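Local structure of beta-phenylalanine aminotransferase (Variovorax paradoxus, 4AO9) at residues 248-252 against 253-257; 406-410 against 411-415; 103-106 against 107-110. The protein catalyses the pyridoxal-5'-phosphate-dependent transfer of the amino group of beta-phenylalanine, probably to a keto-acid acceptor. All coordinates share one frame; numbering follows the deposited sequence.

Overall arrangement
All three contacts lie where a helix begins or ends, each on a different helix, and backbone carbonyls do much of the bonding in each. Contacts 1 and 2 are partly buried helix exits leading into strands: contact 1 closes helix 240-253 with a glycine, contact 2 closes helix 398-410 with an aspartate at positive phi and adds more extensive side-chain packing. Contact 3 opens helix 106-117 at the surface, where an arginine and a water share a carbonyl. Contacts 1 and 2 stand on opposite sides of the chain's centre, about 46 Å apart between centres, whereas contacts 2 and 3 approach to about 7 Å between nearest atoms. Both of these also reach the second subunit; contact 1 does not.

Contact 1 (248-252 against 253-257); sequences ESATQ and VGALL
Val253, at the end of helix 240-253, brings CB and both methyls alongside the carbonyl oxygens one turn back. Its CB stands 3.8 Å from Ser249 O. From there CG1, anti to the carbonyl carbon (chi1 -53°), passes 3.5 Å from the same Ser249 O, while CG2 turns into the space between backbone N and carbonyl carbon and lies 3.4 Å from Ser249 O, with Ala250 O a little farther. The branched side chain thus has both methyls against one carbonyl oxygen and CG2 near a second, and it also packs on Ile214 of helix 207-216. A compact, apolar residue suits a place that is half covered.

Beneath it the last full helical bond runs from Val253 N to Ser249 O (3.0 Å). Ala250 O is shared more widely: Ala255 N gives it a sound bond of 2.9 Å, and Gly254 N and Val253 N add weak ones. A carbonyl left at the end of a helix is thus satisfied by the chain as it turns away. Gly254 makes the turn possible, since its positive phi (91°) would jam a CB against the carbonyl oxygen of the residue before.

The small Ala250 and Ala255 sit inside the bend, their CB atoms 4.2 Å apart, close enough for the returning chain to lie against the helix. Leu257 CB packs on Ala250 CB at 4.3 Å, and its side chain continues onto Leu246 and Val224. Ser249, also buried, spends its hydroxyl on Ala245 O within the helix.

Leu256 makes backbone bonds to Ala222 and Val224, so the chain enters the sheet at once, parallel to strand 221-226. Strand 221-226, helix 240-253 and strand 256-260 form a beta-alpha-beta crossover of the large-domain sheet characteristic of class-III aminotransferases, and that second strand ends at Asp260 of the pyridoxal-5'-phosphate pocket.

Contact 2 (406-410 against 411-415); sequences FHLLN and EDIYS
Leu408 O and Leu409 O meet the amides of Ile413 and Asp412 in a Schellman motif, which closes helix 398-410. Ile413 N reaches back to Leu408 O at 2.9 Å, and Asp412 N bonds to Leu409 O at 3.1 Å. Asp412 is the C-prime residue, with a positive phi of 63°; among residues with side chains, aspartate is one of those that tolerate this conformation fairly well. One residue earlier, Glu411 N still makes the ordinary helical bond to His407 O, and the side chains of the same two residues meet, imidazole against aliphatic chain.

Leu408 and Ile413 make the hydrophobic contact that usually accompanies a Schellman motif, between the residues whose backbones form its longer bond: Leu408 CB lies 4.0 Å from Ile413 CG2, and the two chains slant across each other. On the other flank Leu409 and Tyr414 run side by side, pointing the same way, with Leu409 CD2 4.0 Å from Tyr414 CD1.

Farther out, Leu408 and Ile413 both rest on Ala438 of helix 429-445, so apolar surface closes the bend from outside. Leu409 is backed by Phe37 of helix 23-40, while the hydroxyl of Tyr414 bonds to Thr123 O of the second subunit. An amphiphilic tyrosine suits a strand residue that is apolar along its length and polar at the dimer interface. Its backbone pairs with Ala90 and Phe92, which fixes strand 413-414 at the edge of the small sheet beside 88-91.

The imidazole of His407 is held by NE2, which bonds to Ala438 O and Ser441 OG. Its chi1 of 173° swings the ring toward the end of the helix, and the rotation about CB-CG (chi2 78°) presents a face to Glu411, whose chain bends at chi2 and lays its CG over that face in a CH-pi contact, 4.0 Å from the ring centroid.

Contact 3 (103-106 against 107-110); sequences HSAP and EIRD
Ser104 O is gripped from two directions: Arg109 NH1 bonds to it at 3.2 Å, and a water donates to it while accepting from Arg109 NH2 at 2.9 Å. The arginine approaches from well above the carbonyl plane, and the water lies in the plane of the guanidinium, so carbonyl, water and both terminal nitrogens close a small ring of bonds.

Arg109 leaves the helix with CG anti to the backbone N, then folds at chi3 (61°), which brings the guanidinium back over the start of its own helix. There Pro106 CA lies over one of its faces, and NH2 comes 3.6 Å from Pro106 CB. The long, flexible arginine suits this return path, its flat end offering a face to the proline, one N-H to the carbonyl and another to the water. With an alanine here, Ser104 O would probably be left with only the water of the two groups gripping it, and Pro106 would lose the flat group lying against it.

Ala105 occupies the N-cap position, and its carbonyl accepts a nearly straight bond from Arg109 N (3.1 Å, 176°). The next bond of the helix follows, Asp110 N to Pro106 O at 2.8 Å. An amide in the first turn has no carbonyl a turn earlier to bond, so proline forfeits nothing by lacking the hydrogen. Glu107 bends at chi2 and runs alongside the proline ring, its OE1 3.4 Å from Pro106 CD; a negative charge near this end of the helix would be expected to suit the dipole. Ala105 CB meets the buried Ile108 at CG1, 3.9 Å away.

Arg109 also packs on Met116 of the second subunit, and His103 bonds to Ile120 O there. The segment is a helix N-terminus with alanine at the N-cap position and proline as the first helical residue, placed at the dimer interface of this class-III aminotransferase.

Contact 1 (248-252 against 253-257)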
ATOM      1  N   GLU A 248      -9.068  27.792 -11.253  1.00 10.35           N
ATOM      2  CA  GLU A 248      -9.130  28.629 -12.444  1.00 11.07           C
ATOM      3  C   GLU A 248      -7.903  28.477 -13.341  1.00 10.72           C
ATOM      4  O   GLU A 248      -8.035  28.366 -14.562  1.00 10.66           O
ATOM      5  CB  GLU A 248      -9.340  30.089 -12.061  1.00 11.95           C
ATOM      6  CG  GLU A 248     -10.746  30.353 -11.554  1.00 14.99           C
ATOM      7  CD  GLU A 248     -10.948  31.753 -10.988  1.00 17.97           C
ATOM      8  OE1 GLU A 248     -10.025  32.599 -11.074  1.00 20.27           O
ATOM      9  OE2 GLU A 248     -12.047  31.993 -10.439  1.00 20.12           O
ATOM     10  N   SER A 249      -6.723  28.479 -12.722  1.00 10.87           N
ATOM     11  CA  SER A 249      -5.462  28.372 -13.460  1.00 11.61           C
ATOM     12  C   SER A 249      -5.325  27.005 -14.146  1.00 10.36           C
ATOM     13  O   SER A 249      -4.941  26.933 -15.315  1.00 10.62           O
ATOM     14  CB  SER A 249      -4.276  28.641 -12.528  1.00 12.06           C
ATOM     15  OG  SER A 249      -4.353  29.952 -11.981  1.00 15.53           O
ATOM     16  N   ALA A 250      -5.662  25.932 -13.427  1.00 10.07           N
ATOM     17  CA  ALA A 250      -5.621  24.598 -14.009  1.00  9.49           C
ATOM     18  C   ALA A 250      -6.538  24.514 -15.229  1.00  9.22           C
ATOM     19  O   ALA A 250      -6.135  24.048 -16.285  1.00  8.81           O
ATOM     20  CB  ALA A 250      -5.993  23.540 -12.975  1.00  9.52           C
ATOM     21  N   THR A 251      -7.768  24.998 -15.087  1.00  9.36           N
ATOM     22  CA  THR A 251      -8.686  25.014 -16.225  1.00  9.98           C
ATOM     23  C   THR A 251      -8.138  25.830 -17.394  1.00 10.12           C
ATOM     24  O   THR A 251      -8.190  25.387 -18.537  1.00 10.20           O
ATOM     25  CB  THR A 251     -10.060  25.523 -15.792  1.00  9.87           C
ATOM     26  OG1 THR A 251     -10.579  24.616 -14.802  1.00 11.14           O
ATOM     27  CG2 THR A 251     -11.022  25.579 -16.959  1.00 11.46           C
ATOM     28  N   GLN A 252      -7.596  27.006 -17.093  1.00 10.19           N
ATOM     29  CA  GLN A 252      -7.074  27.876 -18.147  1.00 11.10           C
ATOM     30  C   GLN A 252      -5.983  27.213 -18.981  1.00 10.68           C
ATOM     31  O   GLN A 252      -5.968  27.356 -20.213  1.00 11.84           O
ATOM     32  CB  GLN A 252      -6.541  29.182 -17.562  1.00 11.10           C
ATOM     33  CG  GLN A 252      -6.053  30.165 -18.638  1.00 15.75           C
ATOM     34  CD  GLN A 252      -5.432  31.437 -18.079  1.00 20.80           C
ATOM     35  OE1 GLN A 252      -4.323  31.816 -18.468  1.00 24.39           O
ATOM     36  NE2 GLN A 252      -6.141  32.105 -17.173  1.00 21.83           N
ATOM     37  N   VAL A 253      -5.077  26.492 -18.318  1.00 10.14           N
ATOM     38  CA  VAL A 253      -3.915  25.938 -19.032  1.00  9.62           C
ATOM     39  C   VAL A 253      -4.117  24.505 -19.537  1.00  9.52           C
ATOM     40  O   VAL A 253      -3.286  24.010 -20.304  1.00 10.15           O
ATOM     41  CB  VAL A 253      -2.605  26.039 -18.197  1.00  9.02           C
ATOM     42  CG1 VAL A 253      -2.374  27.473 -17.704  1.00  9.93           C
ATOM     43  CG2 VAL A 253      -2.626  25.049 -17.024  1.00  9.02           C
ATOM     44  N   GLY A 254      -5.213  23.857 -19.135  1.00  9.61           N
ATOM     45  CA  GLY A 254      -5.492  22.479 -19.552  1.00  9.48           C
ATOM     46  C   GLY A 254      -4.963  21.385 -18.637  1.00  9.02           C
ATOM     47  O   GLY A 254      -4.828  20.245 -19.069  1.00  9.85           O
ATOM     48  N   ALA A 255      -4.656  21.752 -17.392  1.00  8.73           N
ATOM     49  CA  ALA A 255      -4.172  20.819 -16.384  1.00  8.48           C
ATOM     50  C   ALA A 255      -5.348  20.269 -15.596  1.00  8.71           C
ATOM     51  O   ALA A 255      -6.418  20.888 -15.511  1.00  9.32           O
ATOM     52  CB  ALA A 255      -3.215  21.527 -15.432  1.00  8.86           C
ATOM     53  N   LEU A 256      -5.135  19.103 -14.998  1.00  8.12           N
ATOM     54  CA  LEU A 256      -6.113  18.572 -14.050  1.00  8.24           C
ATOM     55  C   LEU A 256      -5.831  19.091 -12.651  1.00  8.46           C
ATOM     56  O   LEU A 256      -4.675  19.195 -12.243  1.00  9.52           O
ATOM     57  CB  LEU A 256      -6.091  17.039 -14.061  1.00  8.32           C
ATOM     58  CG  LEU A 256      -6.407  16.303 -15.370  1.00  9.30           C
ATOM     59  CD1 LEU A 256      -6.441  14.808 -15.093  1.00 11.38           C
ATOM     60  CD2 LEU A 256      -7.748  16.733 -15.942  1.00 11.09           C
ATOM     61  N   LEU A 257      -6.880  19.415 -11.912  1.00  7.82           N
ATOM     62  CA  LEU A 257      -6.720  19.714 -10.492  1.00  7.71           C
ATOM     63  C   LEU A 257      -7.030  18.447  -9.724  1.00  7.46           C
ATOM     64  O   LEU A 257      -8.062  17.810  -9.960  1.00  7.77           O
ATOM     65  CB  LEU A 257      -7.679  20.823 -10.042  1.00  7.52           C
ATOM     66  CG  LEU A 257      -7.728  21.199  -8.560  1.00  8.10           C
ATOM     67  CD1 LEU A 257      -6.410  21.837  -8.108  1.00  9.41           C
ATOM     68  CD2 LEU A 257      -8.905  22.148  -8.321  1.00  9.12           C
TER

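Contact 2 (406-410 against 411-415)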
ATOM      1  N   PHE A 406       5.133  15.584  26.524  1.00 12.64           N
ATOM      2  CA  PHE A 406       5.403  14.895  27.790  1.00 13.29           C
ATOM      3  C   PHE A 406       4.461  15.334  28.906  1.00 13.06           C
ATOM      4  O   PHE A 406       4.014  14.508  29.707  1.00 13.31           O
ATOM      5  CB  PHE A 406       6.868  15.060  28.210  1.00 14.22           C
ATOM      6  CG  PHE A 406       7.837  14.343  27.311  1.00 14.11           C
ATOM      7  CD1 PHE A 406       7.834  12.948  27.236  1.00 13.96           C
ATOM      8  CD2 PHE A 406       8.757  15.052  26.540  1.00 15.11           C
ATOM      9  CE1 PHE A 406       8.716  12.283  26.397  1.00 15.43           C
ATOM     10  CE2 PHE A 406       9.641  14.391  25.696  1.00 16.30           C
ATOM     11  CZ  PHE A 406       9.622  13.000  25.628  1.00 15.98           C
ATOM     12  N   HIS A 407       4.133  16.626  28.927  1.00 13.64           N
ATOM     13  CA  HIS A 407       3.138  17.135  29.855  1.00 13.96           C
ATOM     14  C   HIS A 407       1.797  16.428  29.666  1.00 13.68           C
ATOM     15  O   HIS A 407       1.170  16.019  30.639  1.00 14.53           O
ATOM     16  CB  HIS A 407       2.958  18.654  29.713  1.00 14.23           C
ATOM     17  CG  HIS A 407       1.828  19.194  30.530  1.00 14.84           C
ATOM     18  ND1 HIS A 407       1.928  19.399  31.891  1.00 16.85           N
ATOM     19  CD2 HIS A 407       0.560  19.529  30.189  1.00 15.81           C
ATOM     20  CE1 HIS A 407       0.775  19.851  32.348  1.00 17.41           C
ATOM     21  NE2 HIS A 407      -0.070  19.944  31.337  1.00 16.98           N
ATOM     22  N   LEU A 408       1.364  16.282  28.413  1.00 13.21           N
ATOM     23  CA  LEU A 408       0.086  15.637  28.144  1.00 13.03           C
ATOM     24  C   LEU A 408       0.103  14.186  28.608  1.00 13.11           C
ATOM     25  O   LEU A 408      -0.865  13.717  29.205  1.00 13.44           O
ATOM     26  CB  LEU A 408      -0.309  15.778  26.662  1.00 12.33           C
ATOM     27  CG  LEU A 408      -0.733  17.196  26.256  1.00 12.10           C
ATOM     28  CD1 LEU A 408      -0.842  17.275  24.736  1.00 12.10           C
ATOM     29  CD2 LEU A 408      -2.043  17.611  26.923  1.00 13.22           C
ATOM     30  N   LEU A 409       1.215  13.485  28.387  1.00 13.06           N
ATOM     31  CA  LEU A 409       1.345  12.125  28.930  1.00 13.57           C
ATOM     32  C   LEU A 409       1.140  12.115  30.443  1.00 14.20           C
ATOM     33  O   LEU A 409       0.441  11.248  30.957  1.00 14.28           O
ATOM     34  CB  LEU A 409       2.692  11.484  28.583  1.00 13.69           C
ATOM     35  CG  LEU A 409       2.980  11.141  27.119  1.00 12.80           C
ATOM     36  CD1 LEU A 409       4.365  10.522  27.001  1.00 14.35           C
ATOM     37  CD2 LEU A 409       1.934  10.193  26.533  1.00 12.44           C
ATOM     38  N   ASN A 410       1.745  13.081  31.142  1.00 15.18           N
ATOM     39  CA  ASN A 410       1.573  13.199  32.603  1.00 16.09           C
ATOM     40  C   ASN A 410       0.116  13.420  33.015  1.00 16.70           C
ATOM     41  O   ASN A 410      -0.300  13.021  34.113  1.00 17.48           O
ATOM     42  CB  ASN A 410       2.410  14.352  33.168  1.00 17.08           C
ATOM     43  CG  ASN A 410       3.908  14.149  33.011  1.00 18.70           C
ATOM     44  OD1 ASN A 410       4.663  15.131  32.980  1.00 23.20           O
ATOM     45  ND2 ASN A 410       4.350  12.909  32.930  1.00 20.62           N
ATOM     46  N   GLU A 411      -0.640  14.080  32.138  1.00 16.24           N
ATOM     47  CA  GLU A 411      -2.056  14.368  32.350  1.00 16.56           C
ATOM     48  C   GLU A 411      -2.980  13.310  31.730  1.00 16.06           C
ATOM     49  O   GLU A 411      -4.155  13.577  31.487  1.00 16.36           O
ATOM     50  CB  GLU A 411      -2.396  15.765  31.807  1.00 17.07           C
ATOM     51  CG  GLU A 411      -1.625  16.900  32.490  1.00 19.41           C
ATOM     52  CD  GLU A 411      -1.723  16.859  34.011  1.00 23.90           C
ATOM     53  OE1 GLU A 411      -2.853  16.807  34.546  1.00 25.44           O
ATOM     54  OE2 GLU A 411      -0.660  16.865  34.672  1.00 26.59           O
ATOM     55  N   ASP A 412      -2.439  12.113  31.487  1.00 15.76           N
ATOM     56  CA  ASP A 412      -3.209  10.963  30.977  1.00 15.44           C
ATOM     57  C   ASP A 412      -3.796  11.201  29.580  1.00 14.41           C
ATOM     58  O   ASP A 412      -4.892  10.739  29.265  1.00 14.25           O
ATOM     59  CB  ASP A 412      -4.306  10.545  31.972  1.00 16.44           C
ATOM     60  CG  ASP A 412      -3.783  10.406  33.393  1.00 18.41           C
ATOM     61  OD1 ASP A 412      -2.711   9.801  33.573  1.00 18.88           O
ATOM     62  OD2 ASP A 412      -4.436  10.937  34.317  1.00 22.41           O
ATOM     63  N   ILE A 413      -3.046  11.921  28.754  1.00 13.36           N
ATOM     64  CA  ILE A 413      -3.465  12.216  27.385  1.00 12.88           C
ATOM     65  C   ILE A 413      -2.379  11.755  26.419  1.00 12.47           C
ATOM     66  O   ILE A 413      -1.223  12.142  26.536  1.00 12.35           O
ATOM     67  CB  ILE A 413      -3.784  13.728  27.206  1.00 13.21           C
ATOM     68  CG1 ILE A 413      -5.096  14.069  27.934  1.00 14.85           C
ATOM     69  CG2 ILE A 413      -3.844  14.106  25.717  1.00 12.81           C
ATOM     70  CD1 ILE A 413      -5.306  15.540  28.242  1.00 16.69           C
ATOM     71  N   TYR A 414      -2.773  10.917  25.464  1.00 11.83           N
ATOM     72  CA  TYR A 414      -1.865  10.449  24.423  1.00 11.77           C
ATOM     73  C   TYR A 414      -2.102  11.268  23.170  1.00 12.33           C
ATOM     74  O   TYR A 414      -3.186  11.247  22.599  1.00 12.92           O
ATOM     75  CB  TYR A 414      -2.105   8.970  24.148  1.00 11.41           C
ATOM     76  CG  TYR A 414      -1.109   8.328  23.209  1.00 10.83           C
ATOM     77  CD1 TYR A 414       0.184   8.037  23.632  1.00 10.18           C
ATOM     78  CD2 TYR A 414      -1.472   7.982  21.906  1.00  9.52           C
ATOM     79  CE1 TYR A 414       1.098   7.432  22.790  1.00 11.32           C
ATOM     80  CE2 TYR A 414      -0.572   7.367  21.055  1.00 10.40           C
ATOM     81  CZ  TYR A 414       0.718   7.107  21.501  1.00 10.96           C
ATOM     82  OH  TYR A 414       1.636   6.489  20.669  1.00 12.47           O
ATOM     83  N   SER A 415      -1.070  12.002  22.782  1.00 13.14           N
ATOM     84  CA  SER A 415      -1.131  12.921  21.663  1.00 13.96           C
ATOM     85  C   SER A 415      -0.011  12.589  20.689  1.00 13.88           C
ATOM     86  O   SER A 415       0.703  11.603  20.860  1.00 15.14           O
ATOM     87  CB  SER A 415      -0.960  14.357  22.172  1.00 15.14           C
ATOM     88  OG  SER A 415       0.348  14.565  22.703  1.00 17.94           O
TER

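Contact 3 (103-106 against 107-110)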
ATOM      1  N   HIS A 103     -10.745   2.358  18.956  1.00  9.81           N
ATOM      2  CA  HIS A 103      -9.884   1.175  18.872  1.00 10.05           C
ATOM      3  C   HIS A 103     -10.590  -0.167  18.909  1.00 10.23           C
ATOM      4  O   HIS A 103      -9.950  -1.192  18.707  1.00 10.28           O
ATOM      5  CB  HIS A 103      -8.804   1.266  19.954  1.00 10.05           C
ATOM      6  CG  HIS A 103      -8.011   2.526  19.856  1.00  9.81           C
ATOM      7  ND1 HIS A 103      -7.125   2.758  18.827  1.00 10.08           N
ATOM      8  CD2 HIS A 103      -8.043   3.662  20.593  1.00 10.60           C
ATOM      9  CE1 HIS A 103      -6.615   3.971  18.955  1.00 10.45           C
ATOM     10  NE2 HIS A 103      -7.159   4.543  20.018  1.00  9.92           N
ATOM     11  N   SER A 104     -11.904  -0.161  19.132  1.00 10.53           N
ATOM     12  CA  SER A 104     -12.627  -1.410  19.381  1.00 10.95           C
ATOM     13  C   SER A 104     -14.092  -1.384  18.974  1.00 11.42           C
ATOM     14  O   SER A 104     -14.912  -2.052  19.597  1.00 12.01           O
ATOM     15  CB  SER A 104     -12.524  -1.788  20.864  1.00 11.48           C
ATOM     16  OG  SER A 104     -13.079  -0.776  21.681  1.00 11.87           O
ATOM     17  N   ALA A 105     -14.425  -0.630  17.936  1.00 10.76           N
ATOM     18  CA  ALA A 105     -15.815  -0.542  17.491  1.00 11.39           C
ATOM     19  C   ALA A 105     -16.347  -1.927  17.110  1.00 11.36           C
ATOM     20  O   ALA A 105     -15.775  -2.584  16.252  1.00 11.62           O
ATOM     21  CB  ALA A 105     -15.927   0.431  16.314  1.00 11.56           C
ATOM     22  N   PRO A 106     -17.432  -2.393  17.761  1.00 11.88           N
ATOM     23  CA  PRO A 106     -17.934  -3.721  17.425  1.00 12.04           C
ATOM     24  C   PRO A 106     -18.474  -3.802  16.002  1.00 12.12           C
ATOM     25  O   PRO A 106     -18.421  -4.866  15.392  1.00 12.80           O
ATOM     26  CB  PRO A 106     -19.048  -3.962  18.461  1.00 12.15           C
ATOM     27  CG  PRO A 106     -19.443  -2.602  18.917  1.00 13.57           C
ATOM     28  CD  PRO A 106     -18.190  -1.769  18.861  1.00 12.18           C
ATOM     29  N   GLU A 107     -18.949  -2.681  15.465  1.00 12.19           N
ATOM     30  CA  GLU A 107     -19.472  -2.645  14.095  1.00 12.86           C
ATOM     31  C   GLU A 107     -18.386  -3.016  13.090  1.00 12.71           C
ATOM     32  O   GLU A 107     -18.649  -3.725  12.106  1.00 13.60           O
ATOM     33  CB  GLU A 107     -20.038  -1.260  13.778  1.00 13.07           C
ATOM     34  CG  GLU A 107     -21.295  -0.907  14.577  1.00 14.85           C
ATOM     35  CD  GLU A 107     -21.003  -0.301  15.953  1.00 16.03           C
ATOM     36  OE1 GLU A 107     -19.822  -0.196  16.366  1.00 13.90           O
ATOM     37  OE2 GLU A 107     -21.987   0.083  16.642  1.00 19.57           O
ATOM     38  N   ILE A 108     -17.169  -2.548  13.357  1.00 12.18           N
ATOM     39  CA  ILE A 108     -16.019  -2.837  12.506  1.00 11.82           C
ATOM     40  C   ILE A 108     -15.575  -4.272  12.718  1.00 11.62           C
ATOM     41  O   ILE A 108     -15.414  -5.037  11.754  1.00 11.57           O
ATOM     42  CB  ILE A 108     -14.841  -1.869  12.826  1.00 11.39           C
ATOM     43  CG1 ILE A 108     -15.224  -0.396  12.567  1.00 12.37           C
ATOM     44  CG2 ILE A 108     -13.565  -2.255  12.061  1.00 11.45           C
ATOM     45  CD1 ILE A 108     -15.653  -0.075  11.136  1.00 13.33           C
ATOM     46  N   ARG A 109     -15.376  -4.643  13.979  1.00 11.35           N
ATOM     47  CA  ARG A 109     -14.913  -5.982  14.290  1.00 12.07           C
ATOM     48  C   ARG A 109     -15.859  -7.047  13.736  1.00 11.89           C
ATOM     49  O   ARG A 109     -15.408  -8.012  13.128  1.00 11.42           O
ATOM     50  CB  ARG A 109     -14.695  -6.140  15.788  1.00 12.63           C
ATOM     51  CG  ARG A 109     -14.188  -7.521  16.187  1.00 15.04           C
ATOM     52  CD  ARG A 109     -13.850  -7.574  17.666  1.00 17.55           C
ATOM     53  NE  ARG A 109     -15.027  -7.298  18.484  1.00 20.02           N
ATOM     54  CZ  ARG A 109     -15.269  -6.148  19.111  1.00 21.51           C
ATOM     55  NH1 ARG A 109     -14.405  -5.134  19.038  1.00 22.54           N
ATOM     56  NH2 ARG A 109     -16.380  -6.013  19.822  1.00 23.05           N
ATOM     57  N   ASP A 110     -17.165  -6.858  13.928  1.00 11.97           N
ATOM     58  CA  ASP A 110     -18.146  -7.833  13.434  1.00 12.44           C
ATOM     59  C   ASP A 110     -18.177  -7.915  11.902  1.00 12.08           C
ATOM     60  O   ASP A 110     -18.338  -9.005  11.349  1.00 12.70           O
ATOM     61  CB  ASP A 110     -19.545  -7.549  13.996  1.00 13.04           C
ATOM     62  CG  ASP A 110     -19.639  -7.794  15.499  1.00 15.24           C
ATOM     63  OD1 ASP A 110     -18.742  -8.444  16.076  1.00 17.34           O
ATOM     64  OD2 ASP A 110     -20.622  -7.322  16.099  1.00 19.25           O
TER
HETATM   65  O   HOH W   1     -16.666  -3.828  21.691  1.00 23.85           O